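Long-range contacts in N-acetylmuramoyl-l-alanine amidase (Bartonella henselae, PDB 3NE8), which probably cleaves the amide bond between N-acetylmuramic acid and L-alanine in peptidoglycan, as a zinc-dependent cell-wall amidase linked to bacterial cell division: residues D58-L63 with L120-P125; F5-D10 with S47-A52; I86-L91 with D105-S110; S157-S162 with K210-S215; Y97-E102 with Y173-V178. One frame throughout, in Å; residues are numbered along the deposited sequence.

All five contacts belong to one zinc amidase domain built on a mixed sheet flanked by helices. Contacts 2 and 5 involve its two outermost strands at opposite ends: contact 2 is a regular parallel pairing, whereas contact 5 has fewer backbone bonds and more side-chain packing. Contact 4, the buried one, joins two helices through leucine, selenomethionine and a water between serines. Contacts 1 and 3 lie at the surface, one dominated by a salt bridge between loops, the other by an isoleucine and bridging waters. Contacts 3 and 5 touch where Ala108 packs on Tyr97 and Ala174; Leu63 and Gln177 join contacts 1 and 5.

Contact 1: D58-L63 with L120-P125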
# COMPACT_ATOMS: atom_id res chain seq x y z
N ASP A 58 -25.60 -15.68 17.87
CA ASP A 58 -25.99 -14.51 18.64
C ASP A 58 -25.43 -14.62 20.05
O ASP A 58 -26.12 -15.06 20.97
CB ASP A 58 -27.51 -14.41 18.68
CG ASP A 58 -27.98 -13.13 19.33
OD1 ASP A 58 -27.26 -12.13 19.25
OD2 ASP A 58 -29.07 -13.15 19.94
N ILE A 59 -24.17 -14.23 20.22
CA ILE A 59 -23.53 -14.23 21.52
C ILE A 59 -22.80 -12.90 21.73
O ILE A 59 -22.42 -12.23 20.76
CB ILE A 59 -22.50 -15.37 21.67
CG1 ILE A 59 -21.47 -15.34 20.54
CG2 ILE A 59 -23.20 -16.72 21.74
CD1 ILE A 59 -20.26 -16.23 20.76
N PHE A 60 -22.61 -12.55 22.99
CA PHE A 60 -21.88 -11.36 23.38
C PHE A 60 -20.39 -11.69 23.51
O PHE A 60 -20.03 -12.71 24.10
CB PHE A 60 -22.42 -10.85 24.73
CG PHE A 60 -21.69 -9.64 25.28
CD1 PHE A 60 -22.11 -8.36 24.96
CD2 PHE A 60 -20.60 -9.79 26.13
CE1 PHE A 60 -21.46 -7.24 25.47
CE2 PHE A 60 -19.93 -8.67 26.63
CZ PHE A 60 -20.37 -7.40 26.31
N LEU A 61 -19.53 -10.83 22.96
CA LEU A 61 -18.08 -10.96 23.11
C LEU A 61 -17.48 -9.62 23.47
O LEU A 61 -17.76 -8.61 22.83
CB LEU A 61 -17.43 -11.43 21.80
CG LEU A 61 -17.71 -12.84 21.30
CD1 LEU A 61 -17.09 -13.02 19.92
CD2 LEU A 61 -17.19 -13.87 22.28
N ARG A 62 -16.64 -9.61 24.49
CA ARG A 62 -15.84 -8.43 24.78
C ARG A 62 -14.91 -8.12 23.61
O ARG A 62 -14.48 -9.02 22.87
CB ARG A 62 -15.04 -8.63 26.07
CG ARG A 62 -15.94 -8.67 27.30
CD ARG A 62 -15.36 -7.88 28.42
NE ARG A 62 -16.37 -7.41 29.38
CZ ARG A 62 -16.08 -6.51 30.31
NH1 ARG A 62 -14.85 -6.02 30.37
NH2 ARG A 62 -17.01 -6.10 31.16
N LEU A 63 -14.57 -6.85 23.46
CA LEU A 63 -13.71 -6.43 22.35
C LEU A 63 -12.36 -7.14 22.38
O LEU A 63 -11.85 -7.57 21.33
CB LEU A 63 -13.56 -4.91 22.34
CG LEU A 63 -14.88 -4.14 22.20
CD1 LEU A 63 -14.60 -2.65 22.07
CD2 LEU A 63 -15.71 -4.64 21.03
N LEU A 120 -19.19 -2.93 28.71
CA LEU A 120 -19.81 -2.81 30.03
C LEU A 120 -21.22 -3.36 30.07
O LEU A 120 -21.79 -3.49 31.15
CB LEU A 120 -19.81 -1.35 30.49
CG LEU A 120 -18.44 -0.68 30.60
CD1 LEU A 120 -18.57 0.77 31.07
CD2 LEU A 120 -17.52 -1.46 31.53
N LEU A 121 -21.79 -3.70 28.92
CA LEU A 121 -23.16 -4.19 28.88
C LEU A 121 -23.35 -5.56 29.53
O LEU A 121 -24.49 -5.97 29.79
CB LEU A 121 -23.70 -4.20 27.45
CG LEU A 121 -23.84 -2.81 26.82
CD1 LEU A 121 -24.12 -2.92 25.33
CD2 LEU A 121 -24.91 -1.98 27.52
N ASP A 122 -22.26 -6.28 29.79
CA ASP A 122 -22.37 -7.53 30.55
C ASP A 122 -22.41 -7.26 32.05
O ASP A 122 -22.57 -8.18 32.86
CB ASP A 122 -21.26 -8.52 30.19
CG ASP A 122 -19.86 -7.98 30.45
OD1 ASP A 122 -19.72 -6.97 31.17
OD2 ASP A 122 -18.90 -8.60 29.93
N GLY A 123 -22.31 -5.99 32.44
CA GLY A 123 -22.35 -5.61 33.83
C GLY A 123 -21.11 -5.98 34.62
O GLY A 123 -21.10 -5.89 35.84
N LEU A 124 -20.04 -6.38 33.92
CA LEU A 124 -18.77 -6.66 34.58
C LEU A 124 -17.84 -5.46 34.43
O LEU A 124 -18.07 -4.60 33.59
CB LEU A 124 -18.14 -7.92 34.00
CG LEU A 124 -19.01 -9.18 33.94
CD1 LEU A 124 -18.19 -10.38 33.47
CD2 LEU A 124 -19.68 -9.47 35.27
N PRO A 125 -16.79 -5.39 35.26
CA PRO A 125 -15.89 -4.23 35.22
C PRO A 125 -15.15 -4.07 33.89
O PRO A 125 -15.00 -5.02 33.12
CB PRO A 125 -14.90 -4.52 36.36
CG PRO A 125 -15.64 -5.43 37.28
CD PRO A 125 -16.47 -6.30 36.37
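Arg62 and Asp122 form a side-on salt bridge between two surface loops, with an Asx turn at Asp122 shaping the acceptor side. NE of Arg62 gives its hydrogen to OD2 of Asp122 at 2.8 Å, and NH2 of Arg62 reaches OD1 of Asp122 at 2.8 Å. The second bond is nearly straight and uses the syn lone pair of OD1. Two bonds, one to each oxygen, restrain the rotation of both groups, whose planes are 17° apart.

Backbone carbonyls extend this grip along the guanidinium edge. NH1 of Arg62 donates to Pro125 O at 2.9 Å, while NH2 adds weak bonds to the carbonyls of Leu124 and Pro125. A long, weak ion pair with Glu127 lies beyond, and the arginine side chain also touches Asp119.

Phe60 leaves its backbone toward the 120-125 segment, with CG anti to the backbone N (chi1 177°). Phe60 CE2 lies 3.5 Å from Asp122 OD2, ring and carboxylate planes being 53° apart. Apolar contact is slighter: Phe60 CE1 is 4.3 Å from Leu121 CB. Ile16 and Asp17 also touch this ring. The contact thus ties the loop ahead of helix 63-72 to the one leading toward helix 135-161. Within the Asx turn, Leu124 N donates to Asp122 OD1 at 2.8 Å from above the carboxylate plane, giving that oxygen a second donor besides Arg62 NH2.

Contact 2: F5-D10 with S47-A52. With ACT (acetate ion), chain E.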
# COMPACT_ATOMS: atom_id res chain seq x y z
N PHE A 5 -4.73 -16.82 2.14
CA PHE A 5 -4.76 -15.60 2.93
C PHE A 5 -5.81 -15.76 4.02
O PHE A 5 -6.91 -16.23 3.75
CB PHE A 5 -5.13 -14.43 2.02
CG PHE A 5 -4.86 -13.08 2.62
CD1 PHE A 5 -3.56 -12.63 2.74
CD2 PHE A 5 -5.90 -12.26 3.02
CE1 PHE A 5 -3.29 -11.39 3.28
CE2 PHE A 5 -5.63 -11.01 3.56
CZ PHE A 5 -4.33 -10.58 3.68
N ARG A 6 -5.48 -15.36 5.25
CA ARG A 6 -6.33 -15.65 6.40
C ARG A 6 -7.04 -14.40 6.89
O ARG A 6 -6.39 -13.42 7.27
CB ARG A 6 -5.48 -16.27 7.51
CG ARG A 6 -4.68 -17.50 7.06
CD ARG A 6 -3.77 -18.04 8.16
NE ARG A 6 -4.53 -18.57 9.28
CZ ARG A 6 -5.15 -19.74 9.27
NH1 ARG A 6 -5.10 -20.52 8.19
NH2 ARG A 6 -5.83 -20.14 10.34
N VAL A 7 -8.37 -14.43 6.89
CA VAL A 7 -9.17 -13.26 7.24
C VAL A 7 -10.12 -13.59 8.38
O VAL A 7 -10.81 -14.61 8.33
CB VAL A 7 -10.01 -12.80 6.04
CG1 VAL A 7 -10.84 -11.58 6.38
CG2 VAL A 7 -9.11 -12.50 4.86
N VAL A 8 -10.18 -12.72 9.39
CA VAL A 8 -11.16 -12.85 10.45
C VAL A 8 -12.13 -11.70 10.36
O VAL A 8 -11.71 -10.53 10.27
CB VAL A 8 -10.47 -12.92 11.83
CG1 VAL A 8 -11.51 -12.83 12.96
CG2 VAL A 8 -9.69 -14.23 11.94
N LEU A 9 -13.41 -12.04 10.33
CA LEU A 9 -14.50 -11.07 10.31
C LEU A 9 -15.15 -11.01 11.68
O LEU A 9 -15.45 -12.05 12.27
CB LEU A 9 -15.55 -11.45 9.28
CG LEU A 9 -15.03 -11.71 7.87
CD1 LEU A 9 -16.15 -12.11 6.92
CD2 LEU A 9 -14.29 -10.50 7.32
N ASP A 10 -15.38 -9.80 12.16
CA ASP A 10 -15.97 -9.58 13.47
C ASP A 10 -17.32 -8.90 13.33
O ASP A 10 -17.40 -7.68 13.12
CB ASP A 10 -15.04 -8.69 14.31
CG ASP A 10 -15.65 -8.31 15.63
OD1 ASP A 10 -16.15 -9.23 16.32
OD2 ASP A 10 -15.67 -7.10 15.98
N SER A 47 -10.67 -17.79 -4.70
CA SER A 47 -9.63 -18.76 -4.39
C SER A 47 -8.72 -18.22 -3.29
O SER A 47 -8.58 -17.01 -3.12
CB SER A 47 -8.82 -19.12 -5.64
OG SER A 47 -8.15 -17.98 -6.16
N HIS A 48 -8.14 -19.14 -2.54
CA HIS A 48 -7.04 -18.81 -1.64
C HIS A 48 -7.36 -17.82 -0.52
O HIS A 48 -6.47 -17.09 -0.08
CB HIS A 48 -5.84 -18.28 -2.45
CG HIS A 48 -5.42 -19.18 -3.57
ND1 HIS A 48 -5.55 -18.83 -4.90
CD2 HIS A 48 -4.88 -20.42 -3.57
CE1 HIS A 48 -5.10 -19.81 -5.66
NE2 HIS A 48 -4.69 -20.79 -4.88
N THR A 49 -8.61 -17.78 -0.05
CA THR A 49 -8.91 -17.06 1.18
C THR A 49 -9.57 -17.98 2.20
O THR A 49 -10.57 -18.63 1.90
CB THR A 49 -9.85 -15.86 0.95
OG1 THR A 49 -9.32 -15.02 -0.08
CG2 THR A 49 -10.00 -15.07 2.24
N ILE A 50 -9.00 -18.04 3.40
CA ILE A 50 -9.58 -18.81 4.50
C ILE A 50 -10.17 -17.83 5.49
O ILE A 50 -9.51 -16.88 5.92
CB ILE A 50 -8.52 -19.68 5.17
CG1 ILE A 50 -7.93 -20.67 4.17
CG2 ILE A 50 -9.11 -20.43 6.36
CD1 ILE A 50 -6.91 -21.59 4.78
N VAL A 51 -11.43 -18.05 5.85
CA VAL A 51 -12.20 -17.08 6.62
C VAL A 51 -12.68 -17.67 7.92
O VAL A 51 -13.12 -18.82 7.96
CB VAL A 51 -13.46 -16.66 5.85
CG1 VAL A 51 -14.24 -15.60 6.62
CG2 VAL A 51 -13.09 -16.17 4.46
N ALA A 52 -12.61 -16.89 8.99
CA ALA A 52 -13.26 -17.25 10.24
C ALA A 52 -14.01 -16.04 10.76
O ALA A 52 -13.64 -14.90 10.47
CB ALA A 52 -12.25 -17.74 11.27
C ACT E . -6.99 -23.35 9.18
O ACT E . -6.11 -23.01 8.36
OXT ACT E . -7.30 -22.52 10.06
CH3 ACT E . -7.65 -24.70 9.12
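Phe5 begins a parallel strand pairing, its N donating to His48 O at 2.8 Å from above the carbonyl plane. Phe5 O then accepts from Ile50 N at 2.8 Å. Arg6 lies beside Ile50 on the same face of the sheet. A bend at chi3 (66°) turns NE from the extended course of the chain; NE bonds to Phe73 O, and Arg6 makes a cation-pi contact with Phe73. An acetate ion, probably from the crystallisation liquor, is also bound. Arg6 NH1 donates to acetate O at 2.7 Å and Arg6 NH2 to OXT at 2.8 Å. Ile50 CD1 comes close to Arg6 NH1.

Val7 N donates to Ile50 O at 2.9 Å, and Val7 O accepts from Ala52 N. On the other face Val7 CG2 meets Thr49 CG2 at 3.8 Å. Val8 sits across from Ala52, and Leu9 N closes the pairing on Ala52 O at 2.9 Å while Leu9 CD1 packs against Val51 CG1. Helix 28-45 connects the two parallel strands as a beta-alpha-beta crossover. It covers Leu9, Thr49 and Val51; helix 206-227 packs on Phe5, Val7 and Thr49, and strand 77-82 adjoins strand 5-11 across from strand 49-53.

Contact 3: I86-L91 with D105-S110; sequences IDVHSL and DAIAKS
Ile107 is the apolar centre of this contact, reaching from the first turn of helix 106-116 into the loop 86-91. Ile107 CD1 meets Leu91 CD1 at 3.6 Å, the two side chains approaching tip to tip. Val88 crosses the isoleucine at about a right angle, bringing CG2 to 3.9 Å from the same CD1 of Ile107. The other branch, Ile107 CG2, points anti to the backbone N and touches Ile86 CG2 at 4.1 Å. Separate branches of one side chain therefore meet different parts of the loop; Ile86 is buried.

The polar side is wetter. Ser110 OG, anti to its backbone N (chi1 -171°), donates to the syn lone pair of Asp87 OD2 at 2.9 Å. One water donates to both Asp87 OD1 and Ser110 OG, making a second link between these residues. Another donates to Asp87 OD2 at 3.1 Å and only weakly to Ala106 O, while a third joins Ile107 O to Asp87 N, the latter bond being weak. Carbon contacts carry the Ile107 side, whereas water links much of the Asp87 side.

Asp105 is the helix N-cap: its OD2 accepts from Ala108 N at 2.9 Å and also pairs with Arg172. Loop 86-91, with its type I beta turn at Val88-Leu91, follows strand 77-82 and zinc ligands His82 and Asp84, and docks on the capped start of helix 106-116, which carries zinc ligand Glu115.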
# COMPACT_ATOMS: atom_id res chain seq x y z
N ILE A 86 -24.86 7.47 14.84
CA ILE A 86 -23.91 8.56 15.08
C ILE A 86 -24.70 9.80 15.48
O ILE A 86 -25.92 9.85 15.32
CB ILE A 86 -22.96 8.84 13.90
CG1 ILE A 86 -23.70 8.87 12.57
CG2 ILE A 86 -21.83 7.81 13.85
CD1 ILE A 86 -22.81 9.19 11.38
N ASP A 87 -23.99 10.79 16.02
CA ASP A 87 -24.64 11.93 16.66
C ASP A 87 -25.47 12.76 15.68
O ASP A 87 -26.52 13.29 16.04
CB ASP A 87 -23.60 12.79 17.38
CG ASP A 87 -22.83 12.01 18.44
OD1 ASP A 87 -23.29 10.90 18.81
OD2 ASP A 87 -21.78 12.50 18.89
N VAL A 88 -25.00 12.85 14.44
CA VAL A 88 -25.69 13.61 13.41
C VAL A 88 -26.44 12.64 12.51
O VAL A 88 -25.82 11.81 11.84
CB VAL A 88 -24.70 14.45 12.58
CG1 VAL A 88 -25.42 15.21 11.49
CG2 VAL A 88 -23.93 15.40 13.49
N HIS A 89 -27.76 12.75 12.47
CA HIS A 89 -28.62 11.81 11.76
C HIS A 89 -28.57 11.97 10.23
O HIS A 89 -28.99 11.09 9.49
CB HIS A 89 -30.07 11.93 12.23
CG HIS A 89 -30.77 13.15 11.73
ND1 HIS A 89 -30.89 14.30 12.48
CD2 HIS A 89 -31.37 13.41 10.54
CE1 HIS A 89 -31.55 15.21 11.78
NE2 HIS A 89 -31.85 14.70 10.60
N SER A 90 -28.06 13.12 9.77
CA SER A 90 -28.00 13.40 8.34
C SER A 90 -26.78 12.73 7.69
O SER A 90 -26.70 12.64 6.46
CB SER A 90 -27.96 14.91 8.09
OG SER A 90 -26.84 15.49 8.74
N LEU A 91 -25.85 12.29 8.52
CA LEU A 91 -24.65 11.61 8.06
C LEU A 91 -24.96 10.19 7.62
O LEU A 91 -25.65 9.43 8.31
CB LEU A 91 -23.59 11.59 9.17
CG LEU A 91 -22.70 12.82 9.33
CD1 LEU A 91 -22.23 12.99 10.76
CD2 LEU A 91 -21.51 12.72 8.41
N ASP A 105 -11.77 13.40 13.57
CA ASP A 105 -12.84 14.39 13.64
C ASP A 105 -13.74 14.07 14.82
O ASP A 105 -13.63 12.99 15.42
CB ASP A 105 -13.65 14.39 12.34
CG ASP A 105 -14.25 13.03 12.02
OD1 ASP A 105 -13.63 12.28 11.23
OD2 ASP A 105 -15.33 12.72 12.55
N ALA A 106 -14.65 14.98 15.14
CA ALA A 106 -15.50 14.85 16.31
C ALA A 106 -16.47 13.68 16.23
O ALA A 106 -16.78 13.08 17.25
CB ALA A 106 -16.24 16.15 16.58
N ILE A 107 -16.97 13.37 15.04
CA ILE A 107 -17.88 12.25 14.88
C ILE A 107 -17.16 10.93 15.16
O ILE A 107 -17.67 10.07 15.88
CB ILE A 107 -18.49 12.21 13.46
CG1 ILE A 107 -19.49 13.36 13.27
CG2 ILE A 107 -19.17 10.87 13.20
CD1 ILE A 107 -20.77 13.21 14.07
N ALA A 108 -15.97 10.78 14.59
CA ALA A 108 -15.16 9.59 14.81
C ALA A 108 -14.82 9.43 16.29
O ALA A 108 -14.88 8.32 16.84
CB ALA A 108 -13.91 9.66 13.97
N LYS A 109 -14.46 10.53 16.94
CA LYS A 109 -14.09 10.49 18.34
C LYS A 109 -15.25 10.00 19.20
O LYS A 109 -15.09 9.13 20.06
CB LYS A 109 -13.62 11.87 18.81
CG LYS A 109 -13.08 11.90 20.23
CD LYS A 109 -12.69 13.31 20.64
CE LYS A 109 -12.35 13.37 22.12
NZ LYS A 109 -11.13 12.57 22.42
N SER A 110 -16.43 10.56 18.96
CA SER A 110 -17.60 10.20 19.74
C SER A 110 -18.01 8.76 19.45
O SER A 110 -18.44 8.04 20.35
CB SER A 110 -18.76 11.15 19.41
OG SER A 110 -19.84 10.94 20.31
O HOH W 1 -20.72 10.02 16.52
O HOH W 2 -21.36 8.59 19.02
O HOH W 3 -19.89 14.35 17.27

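Contact 4: S157-S162 with K210-S215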
# COMPACT_ATOMS: atom_id res chain seq x y z
N SER A 157 -11.51 2.97 -2.33
CA SER A 157 -11.35 3.08 -3.78
C SER A 157 -12.32 2.17 -4.52
O SER A 157 -12.99 2.59 -5.46
CB SER A 157 -9.91 2.74 -4.17
OG SER A 157 -9.73 2.83 -5.58
N ASN A 158 -12.40 0.91 -4.11
CA ASN A 158 -13.26 -0.04 -4.80
C ASN A 158 -14.75 0.15 -4.53
O ASN A 158 -15.57 -0.08 -5.41
CB ASN A 158 -12.83 -1.48 -4.50
CG ASN A 158 -11.55 -1.84 -5.21
OD1 ASN A 158 -11.35 -1.48 -6.38
ND2 ASN A 158 -10.67 -2.54 -4.52
N LEU A 159 -15.10 0.61 -3.34
CA LEU A 159 -16.50 0.94 -3.08
C LEU A 159 -16.94 2.05 -4.02
O LEU A 159 -18.03 2.01 -4.59
CB LEU A 159 -16.73 1.36 -1.63
CG LEU A 159 -16.61 0.25 -0.59
CD1 LEU A 159 -16.70 0.85 0.80
CD2 LEU A 159 -17.70 -0.79 -0.80
N SER A 160 -16.07 3.04 -4.21
CA SER A 160 -16.37 4.15 -5.10
C SER A 160 -16.55 3.66 -6.54
O SER A 160 -17.49 4.07 -7.22
CB SER A 160 -15.25 5.19 -5.02
OG SER A 160 -15.48 6.26 -5.92
N LYS A 161 -15.65 2.79 -6.99
CA LYS A 161 -15.74 2.25 -8.34
C LYS A 161 -17.03 1.45 -8.53
O LYS A 161 -17.56 1.36 -9.64
CB LYS A 161 -14.53 1.38 -8.67
CG LYS A 161 -13.22 2.15 -8.73
CD LYS A 161 -12.06 1.23 -9.07
CE LYS A 161 -10.76 2.02 -9.20
NZ LYS A 161 -9.62 1.15 -9.60
N SER A 162 -17.54 0.88 -7.44
CA SER A 162 -18.78 0.10 -7.48
C SER A 162 -20.02 0.96 -7.24
O SER A 162 -21.13 0.44 -7.11
CB SER A 162 -18.73 -1.02 -6.45
OG SER A 162 -17.70 -1.95 -6.76
N LYS A 210 -25.05 -7.75 -0.35
CA LYS A 210 -24.23 -8.67 -1.13
C LYS A 210 -23.31 -7.90 -2.09
O LYS A 210 -22.14 -8.25 -2.24
CB LYS A 210 -25.12 -9.63 -1.92
CG LYS A 210 -24.36 -10.66 -2.74
CD LYS A 210 -25.31 -11.57 -3.49
CE LYS A 210 -24.57 -12.70 -4.18
NZ LYS A 210 -25.51 -13.71 -4.73
N GLN A 211 -23.82 -6.86 -2.72
CA GLN A 211 -23.01 -6.06 -3.63
C GLN A 211 -21.86 -5.38 -2.90
O GLN A 211 -20.73 -5.33 -3.39
CB GLN A 211 -23.87 -5.05 -4.37
CG GLN A 211 -24.82 -5.72 -5.36
CD GLN A 211 -25.89 -4.79 -5.90
OE1 GLN A 211 -25.92 -3.61 -5.59
NE2 GLN A 211 -26.79 -5.34 -6.72
N MSE A 212 -22.12 -4.88 -1.70
CA MSE A 212 -21.05 -4.27 -0.92
C MSE A 212 -20.04 -5.32 -0.48
O MSE A 212 -18.83 -5.09 -0.52
CB MSE A 212 -21.59 -3.49 0.27
CG MSE A 212 -20.49 -2.81 1.06
SE MSE A 212 -21.17 -1.57 2.41
CE MSE A 212 -19.49 -1.12 3.27
N ALA A 213 -20.54 -6.47 -0.03
CA ALA A 213 -19.65 -7.56 0.37
C ALA A 213 -18.76 -8.00 -0.79
O ALA A 213 -17.58 -8.28 -0.60
CB ALA A 213 -20.47 -8.73 0.92
N ALA A 214 -19.32 -8.05 -2.00
CA ALA A 214 -18.55 -8.44 -3.17
C ALA A 214 -17.40 -7.47 -3.42
O ALA A 214 -16.29 -7.89 -3.78
CB ALA A 214 -19.43 -8.55 -4.39
N SER A 215 -17.65 -6.18 -3.22
CA SER A 215 -16.62 -5.17 -3.41
C SER A 215 -15.52 -5.34 -2.36
O SER A 215 -14.32 -5.29 -2.67
CB SER A 215 -17.23 -3.78 -3.32
OG SER A 215 -16.23 -2.78 -3.46
O HOH W 4 -15.50 -3.15 -6.04
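A water joins Ser162 and Ser215, lying 2.6 Å from Ser162 OG and 2.7 Å from Ser215 OG. Ser162 OG and Ser215 OG are themselves 3.7 Å apart; Ser162 OG also has a weak hydrogen bond to an acetate ion, probably from the crystallisation liquor. Ser215 OG stands anti to its backbone N (chi1 178°), which directs it toward the other helix, where Leu159 CD2 lies 3.6 Å away and Asn158 CB 3.8 Å away.

The contact sets the C-terminal end of helix 135-161 against helix 206-227. The axes of their local segments approach to 9.8 Å, with an angle of 135° between their N-to-C directions. Leu159 and Met212, a selenomethionine, cross obliquely in the buried part, bringing Leu159 CD2 to 3.9 Å from Met212 CG. Both side chains also pack on Ala94 of strand 94-99 and on Ile164, so the helix pair closes over that strand and the loop after helix 135-161. Met212 additionally reaches Phe35 of helix 28-45. The amide of Asn158 turns to helix 206-227 farther along, its ND2 donating to Gln222 OE1 and Ser219 OG.

Contact 5: Y97-E102 with Y173-V178; sequences YTISDE and YADFQV
The parallel pairing of strands 94-99 and 170-174 lies at one end of the mixed sheet. Thr98 faces Tyr173 in the register, and Ala174 N donates to Thr98 O at 3.3 Å. Ser100 N then bonds to Ala174 O at 3.1 Å, but from far above the carbonyl plane (69°). Asp175 is the centre of an inverse gamma turn. Ile99 packs on Met231 of the second subunit.

On one side Phe176 turns the edge of its ring toward the face of Tyr97 in an offset edge-to-face pair, with planes at 62° and centroids 5.2 Å apart. Phe176 CE2 comes within 3.6 Å of Tyr97 CD1. Leu188 and Ala112 also touch Phe176, placing this aromatic pair between strand 186-190 and helix 106-116. Tyr97 OH is hydrogen-bonded to Tyr193 OH.

The Tyr173 ring takes another course. Tyr173 CD1 lies 3.5 Å from Ser100 CB, and Glu102 O meets the ring edge near its plane. Ser100 OG donates to that same carbonyl, Glu102 O, at 2.8 Å, so Glu102 O meets both the Ser100 hydroxyl and the Tyr173 ring edge.

Asp101 and Asp175 bring like charges together, with their OD1 atoms 4.3 Å apart. A water donates to both oxygens, and Lys180 forms a salt bridge with Asp175; together they would be expected to offset the repulsion between the carboxylates.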
# COMPACT_ATOMS: atom_id res chain seq x y z
N TYR A 97 -12.73 2.89 9.23
CA TYR A 97 -11.93 3.45 10.31
C TYR A 97 -10.69 2.61 10.57
O TYR A 97 -10.75 1.37 10.57
CB TYR A 97 -12.72 3.56 11.62
CG TYR A 97 -13.91 4.48 11.55
CD1 TYR A 97 -13.82 5.79 11.99
CD2 TYR A 97 -15.13 4.04 11.04
CE1 TYR A 97 -14.91 6.65 11.92
CE2 TYR A 97 -16.22 4.88 10.97
CZ TYR A 97 -16.11 6.19 11.41
OH TYR A 97 -17.19 7.05 11.34
N THR A 98 -9.58 3.28 10.81
CA THR A 98 -8.37 2.65 11.33
C THR A 98 -8.09 3.22 12.72
O THR A 98 -8.72 4.21 13.13
CB THR A 98 -7.17 2.89 10.41
OG1 THR A 98 -7.09 4.27 10.04
CG2 THR A 98 -7.33 2.07 9.15
N ILE A 99 -7.14 2.63 13.44
CA ILE A 99 -6.89 3.05 14.81
C ILE A 99 -5.96 4.26 14.86
O ILE A 99 -5.08 4.43 14.01
CB ILE A 99 -6.31 1.90 15.66
CG1 ILE A 99 -6.45 2.22 17.15
CG2 ILE A 99 -4.86 1.63 15.28
CD1 ILE A 99 -6.16 1.05 18.07
N SER A 100 -6.16 5.10 15.87
CA SER A 100 -5.30 6.25 16.12
C SER A 100 -5.59 6.73 17.52
O SER A 100 -6.72 6.64 18.00
CB SER A 100 -5.62 7.38 15.14
OG SER A 100 -4.80 8.51 15.40
N ASP A 101 -4.58 7.27 18.19
CA ASP A 101 -4.78 7.84 19.52
C ASP A 101 -5.61 9.11 19.41
O ASP A 101 -6.43 9.41 20.28
CB ASP A 101 -3.43 8.15 20.18
CG ASP A 101 -2.74 6.91 20.72
OD1 ASP A 101 -3.42 5.88 20.89
OD2 ASP A 101 -1.52 6.98 20.99
N GLU A 102 -5.40 9.84 18.33
CA GLU A 102 -6.08 11.10 18.07
C GLU A 102 -7.09 10.93 16.94
O GLU A 102 -6.73 10.51 15.84
CB GLU A 102 -5.04 12.17 17.69
CG GLU A 102 -5.55 13.60 17.68
CD GLU A 102 -4.43 14.61 17.54
OE1 GLU A 102 -4.54 15.71 18.12
OE2 GLU A 102 -3.42 14.30 16.87
N TYR A 173 -10.49 7.81 11.53
CA TYR A 173 -9.72 7.08 12.53
C TYR A 173 -9.99 7.60 13.93
O TYR A 173 -10.33 8.77 14.12
CB TYR A 173 -8.22 7.09 12.21
CG TYR A 173 -7.68 8.43 11.78
CD1 TYR A 173 -7.26 9.36 12.71
CD2 TYR A 173 -7.58 8.75 10.43
CE1 TYR A 173 -6.76 10.59 12.31
CE2 TYR A 173 -7.08 9.98 10.03
CZ TYR A 173 -6.68 10.89 10.97
OH TYR A 173 -6.18 12.11 10.58
N ALA A 174 -9.87 6.70 14.89
CA ALA A 174 -10.06 7.03 16.29
C ALA A 174 -9.60 5.84 17.11
O ALA A 174 -9.18 4.82 16.55
CB ALA A 174 -11.52 7.37 16.60
N ASP A 175 -9.66 5.96 18.43
CA ASP A 175 -9.08 4.96 19.31
C ASP A 175 -10.05 3.81 19.60
O ASP A 175 -10.52 3.64 20.73
CB ASP A 175 -8.63 5.65 20.60
CG ASP A 175 -7.79 4.77 21.49
OD1 ASP A 175 -7.18 3.79 20.99
OD2 ASP A 175 -7.71 5.07 22.70
N PHE A 176 -10.36 3.04 18.57
CA PHE A 176 -11.25 1.88 18.69
C PHE A 176 -10.50 0.69 19.31
O PHE A 176 -9.52 0.20 18.74
CB PHE A 176 -11.77 1.45 17.31
CG PHE A 176 -12.73 2.42 16.69
CD1 PHE A 176 -14.08 2.37 17.00
CD2 PHE A 176 -12.29 3.38 15.79
CE1 PHE A 176 -14.97 3.26 16.42
CE2 PHE A 176 -13.18 4.26 15.20
CZ PHE A 176 -14.51 4.21 15.51
N GLN A 177 -10.97 0.22 20.46
CA GLN A 177 -10.30 -0.89 21.14
C GLN A 177 -10.30 -2.19 20.34
O GLN A 177 -9.40 -3.01 20.48
CB GLN A 177 -10.89 -1.11 22.53
CG GLN A 177 -10.70 0.06 23.48
CD GLN A 177 -9.27 0.56 23.50
OE1 GLN A 177 -8.38 -0.08 24.07
NE2 GLN A 177 -9.03 1.69 22.86
N VAL A 178 -11.29 -2.37 19.47
CA VAL A 178 -11.33 -3.60 18.69
C VAL A 178 -10.25 -3.63 17.60
O VAL A 178 -10.00 -4.68 17.00
CB VAL A 178 -12.74 -3.85 18.10
CG1 VAL A 178 -12.96 -3.04 16.82
CG2 VAL A 178 -12.95 -5.34 17.84
O HOH W 5 -4.61 3.90 19.69